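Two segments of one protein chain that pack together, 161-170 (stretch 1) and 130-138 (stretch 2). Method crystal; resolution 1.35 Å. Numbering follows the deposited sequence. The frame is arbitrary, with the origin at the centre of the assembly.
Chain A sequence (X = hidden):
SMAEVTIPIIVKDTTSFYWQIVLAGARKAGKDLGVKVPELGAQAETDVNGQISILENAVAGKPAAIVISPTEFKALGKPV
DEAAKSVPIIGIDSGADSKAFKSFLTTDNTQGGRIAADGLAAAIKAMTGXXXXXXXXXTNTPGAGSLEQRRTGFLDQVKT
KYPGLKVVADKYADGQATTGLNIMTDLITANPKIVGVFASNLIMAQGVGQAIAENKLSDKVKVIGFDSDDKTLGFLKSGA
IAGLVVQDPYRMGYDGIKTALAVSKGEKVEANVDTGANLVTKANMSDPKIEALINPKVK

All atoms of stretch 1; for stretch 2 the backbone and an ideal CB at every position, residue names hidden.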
# COMPACT_ATOMS: atom_id res chain seq x y z
N LYS A 161 8.52 -22.08 2.87
CA LYS A 161 8.58 -22.16 4.31
C LYS A 161 7.36 -22.86 4.91
O LYS A 161 7.46 -23.44 6.00
CB LYS A 161 8.81 -20.76 4.89
CG LYS A 161 8.88 -20.76 6.39
CD LYS A 161 9.45 -19.47 6.90
CE LYS A 161 9.76 -19.58 8.37
NZ LYS A 161 10.91 -20.51 8.54
N TYR A 162 6.22 -22.81 4.21
CA TYR A 162 4.95 -23.31 4.80
C TYR A 162 4.29 -24.32 3.88
O TYR A 162 3.20 -24.11 3.38
CB TYR A 162 4.01 -22.15 5.14
CG TYR A 162 4.66 -21.13 6.05
CD1 TYR A 162 5.04 -21.48 7.31
CD2 TYR A 162 4.95 -19.84 5.61
CE1 TYR A 162 5.65 -20.56 8.15
CE2 TYR A 162 5.58 -18.92 6.44
CZ TYR A 162 5.93 -19.29 7.72
OH TYR A 162 6.61 -18.42 8.59
N PRO A 163 4.98 -25.46 3.65
CA PRO A 163 4.40 -26.40 2.69
C PRO A 163 3.03 -27.00 3.06
O PRO A 163 2.37 -27.57 2.20
CB PRO A 163 5.50 -27.49 2.58
CG PRO A 163 6.18 -27.43 3.92
CD PRO A 163 6.23 -25.97 4.24
N GLY A 164 2.63 -26.87 4.34
CA GLY A 164 1.33 -27.36 4.80
C GLY A 164 0.18 -26.42 4.46
O GLY A 164 -0.99 -26.81 4.59
N LEU A 165 0.52 -25.19 4.05
CA LEU A 165 -0.46 -24.23 3.54
C LEU A 165 -0.64 -24.41 2.04
O LEU A 165 0.35 -24.55 1.26
CB LEU A 165 -0.05 -22.80 3.86
CG LEU A 165 0.12 -22.51 5.36
CD1 LEU A 165 0.52 -21.05 5.50
CD2 LEU A 165 -1.13 -22.83 6.18
N LYS A 166 -1.90 -24.46 1.61
CA LYS A 166 -2.19 -24.64 0.20
C LYS A 166 -2.92 -23.37 -0.27
O LYS A 166 -3.97 -23.03 0.26
CB LYS A 166 -3.05 -25.89 -0.01
CG LYS A 166 -3.51 -26.13 -1.46
CD LYS A 166 -4.37 -27.37 -1.66
CE LYS A 166 -4.35 -27.79 -3.12
NZ LYS A 166 -5.49 -28.66 -3.51
N VAL A 167 -2.38 -22.69 -1.28
CA VAL A 167 -3.03 -21.55 -1.90
C VAL A 167 -4.09 -22.04 -2.86
O VAL A 167 -3.79 -22.59 -3.94
CB VAL A 167 -2.03 -20.58 -2.56
CG1 VAL A 167 -2.74 -19.32 -3.01
CG2 VAL A 167 -0.93 -20.19 -1.60
N VAL A 168 -5.35 -21.86 -2.48
CA VAL A 168 -6.49 -22.34 -3.23
C VAL A 168 -7.22 -21.27 -4.04
O VAL A 168 -8.05 -21.59 -4.86
CB VAL A 168 -7.49 -23.15 -2.36
CG1 VAL A 168 -6.78 -24.29 -1.66
CG2 VAL A 168 -8.17 -22.27 -1.31
N ALA A 169 -6.92 -20.01 -3.79
CA ALA A 169 -7.47 -18.91 -4.60
C ALA A 169 -6.54 -17.73 -4.57
O ALA A 169 -5.87 -17.45 -3.54
CB ALA A 169 -8.87 -18.52 -4.16
N ASP A 170 -6.48 -17.04 -5.71
CA ASP A 170 -5.61 -15.88 -5.90
C ASP A 170 -6.46 -14.92 -6.70
O ASP A 170 -6.58 -15.07 -7.90
CB ASP A 170 -4.37 -16.39 -6.61
CG ASP A 170 -3.34 -15.34 -6.93
OD1 ASP A 170 -3.53 -14.12 -6.80
OD2 ASP A 170 -2.26 -15.79 -7.39
N UNK A 130 -1.26 -26.04 14.25
CA UNK A 130 -0.33 -26.36 13.18
C UNK A 130 -0.47 -25.40 12.02
O UNK A 130 -1.45 -24.70 11.87
CB UNK A 130 -0.54 -27.80 12.70
N UNK A 131 0.58 -25.35 11.22
CA UNK A 131 0.65 -24.52 10.01
C UNK A 131 0.14 -25.29 8.78
O UNK A 131 0.87 -25.48 7.79
CB UNK A 131 2.09 -24.05 9.78
N UNK A 132 -1.12 -25.72 8.82
CA UNK A 132 -1.73 -26.45 7.70
C UNK A 132 -3.07 -25.85 7.35
O UNK A 132 -3.79 -25.34 8.20
CB UNK A 132 -1.89 -27.93 8.04
N UNK A 133 -3.42 -25.94 6.08
CA UNK A 133 -4.73 -25.56 5.66
C UNK A 133 -4.73 -24.76 4.38
O UNK A 133 -3.68 -24.38 3.84
CB UNK A 133 -5.42 -24.76 6.77
N UNK A 134 -5.95 -24.51 3.92
CA UNK A 134 -6.20 -23.77 2.69
C UNK A 134 -6.23 -22.29 2.93
O UNK A 134 -6.85 -21.81 3.86
CB UNK A 134 -7.52 -24.22 2.05
N UNK A 135 -5.48 -21.56 2.11
CA UNK A 135 -5.42 -20.11 2.24
C UNK A 135 -5.67 -19.45 0.89
O UNK A 135 -5.56 -20.08 -0.17
CB UNK A 135 -4.07 -19.67 2.81
N UNK A 136 -6.00 -18.16 0.95
CA UNK A 136 -6.28 -17.35 -0.22
C UNK A 136 -5.58 -16.00 -0.14
O UNK A 136 -5.23 -15.54 0.93
CB UNK A 136 -7.79 -17.15 -0.38
N UNK A 137 -5.32 -15.41 -1.30
CA UNK A 137 -4.85 -14.08 -1.42
C UNK A 137 -5.85 -13.28 -2.25
O UNK A 137 -6.38 -13.73 -3.26
CB UNK A 137 -3.45 -14.05 -2.04
N UNK A 138 -6.13 -12.06 -1.77
CA UNK A 138 -7.02 -11.14 -2.45
C UNK A 138 -6.30 -9.80 -2.60
O UNK A 138 -5.85 -9.20 -1.60
CB UNK A 138 -8.34 -10.98 -1.69

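The two segments run as neighbouring parallel strands, so the backbone of stretch 2 is largely fixed by its hydrogen bonds to stretch 1, and its side chains alternate between two faces of the sheet.

At position 130 the ideal CB has nothing of stretch 1 within 5.5 Å, and almost any residue would suit; it is Lys130, which makes no contact. The CB at 131 points sideways, 4.6 Å from Tyr162 CD1, so a side chain long enough to reach the ring, polar or apolar, could be accommodated. The residue is Glu131, whose OE1 lies 3.5 Å from Tyr162 CD1, near the ring plane at its edge. Its carbonyl is joined to Gly164 through a water, which donates to Glu131 O (2.8 Å) and accepts from Gly164 N (2.9 Å).

Position 132 places its CB 3.7 Å from Gly164 O but is directed away overall, which leaves the choice wide. Glu132 occupies it, and its CA rests 3.2 Å from Gly164 O.

At 133, phi/psi of 137/174 would jam a CB against the preceding carbonyl oxygen. This calls for glycine, and Gly133 is found. Its N donates to Gly164 O (3.0 Å) and its O accepts from Lys166 N (2.9 Å).

Position 134 shares a face with Lys166, its CB 3.8 Å from Val168 CG1. An apolar residue could cover that methyl, and an acidic one could lie beside the lysine. Asp134 does touch the valine, CG to Val168 CG1 at 3.5 Å, but its OD1 meets only the aliphatic base of the lysine, 3.8 Å from Lys166 CB; the extended lysine carries its amine away.

The CB at 135 turns to the face carrying Leu165 and Val167, where a branched aliphatic residue would fit well. Val135 puts CG1 4.2 Å from Leu165 CD2 and CG2 4.0 Å from Val167 CG2. Both of its backbone polar atoms bond to stretch 1: Val135 N donates to Lys166 O (2.8 Å) and Val135 O accepts from Val168 N (2.9 Å).

At 136 the CB returns to the face of Ala169, whose small side chain leaves room for valine, isoleucine or leucine. Val136 uses one methyl, CG1, against both Ala169 CB (3.6 Å) and Val168 CG2 (3.8 Å).

Position 137 lies beside Asp170, the ideal CB of 137 being 4.8 Å from Asp170 OD1 and 5.4 Å from Val167 CG1, so polar and aliphatic residues are both conceivable. Ile137 brings CG2 to 3.6 Å from Asp170 OD1, an acid satisfied elsewhere in the structure, while its N donates to Ala169 O (3.1 Å).

Position 138 points away, unconstrained by stretch 1; it is Ile138.

Stretch 2, residues 130-138: KEEGDVVII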
# COMPACT_ATOMS: atom_id res chain seq x y z
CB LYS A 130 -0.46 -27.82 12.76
CG LYS A 130 -1.83 -28.24 12.27
CD LYS A 130 -2.06 -29.75 12.37
CE LYS A 130 -2.73 -30.27 11.09
NZ LYS A 130 -3.62 -31.46 11.21
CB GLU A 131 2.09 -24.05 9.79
CG GLU A 131 2.59 -23.16 10.92
CD GLU A 131 4.10 -22.91 10.91
OE1 GLU A 131 4.87 -23.54 10.14
OE2 GLU A 131 4.55 -22.07 11.73
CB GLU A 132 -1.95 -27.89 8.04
CG GLU A 132 -0.66 -28.59 8.32
CD GLU A 132 -0.61 -29.93 7.64
OE1 GLU A 132 -0.94 -30.95 8.27
OE2 GLU A 132 -0.28 -29.97 6.43
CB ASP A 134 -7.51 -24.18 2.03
CG ASP A 134 -7.50 -25.62 1.53
OD1 ASP A 134 -6.43 -26.25 1.59
OD2 ASP A 134 -8.56 -26.07 1.04
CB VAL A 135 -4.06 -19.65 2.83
CG1 VAL A 135 -3.88 -20.33 4.18
CG2 VAL A 135 -2.87 -19.87 1.88
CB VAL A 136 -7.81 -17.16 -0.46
CG1 VAL A 136 -8.49 -18.51 -0.57
CG2 VAL A 136 -8.48 -16.34 0.61
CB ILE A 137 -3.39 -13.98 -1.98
CG1 ILE A 137 -2.95 -12.53 -2.13
CG2 ILE A 137 -3.25 -14.74 -3.28
CD1 ILE A 137 -1.48 -12.33 -2.45
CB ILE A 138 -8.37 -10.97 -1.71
CG1 ILE A 138 -9.02 -12.32 -1.40
CG2 ILE A 138 -9.30 -10.04 -2.52
CD1 ILE A 138 -10.18 -12.23 -0.44
O HOH W 1 3.45 -25.54 6.74
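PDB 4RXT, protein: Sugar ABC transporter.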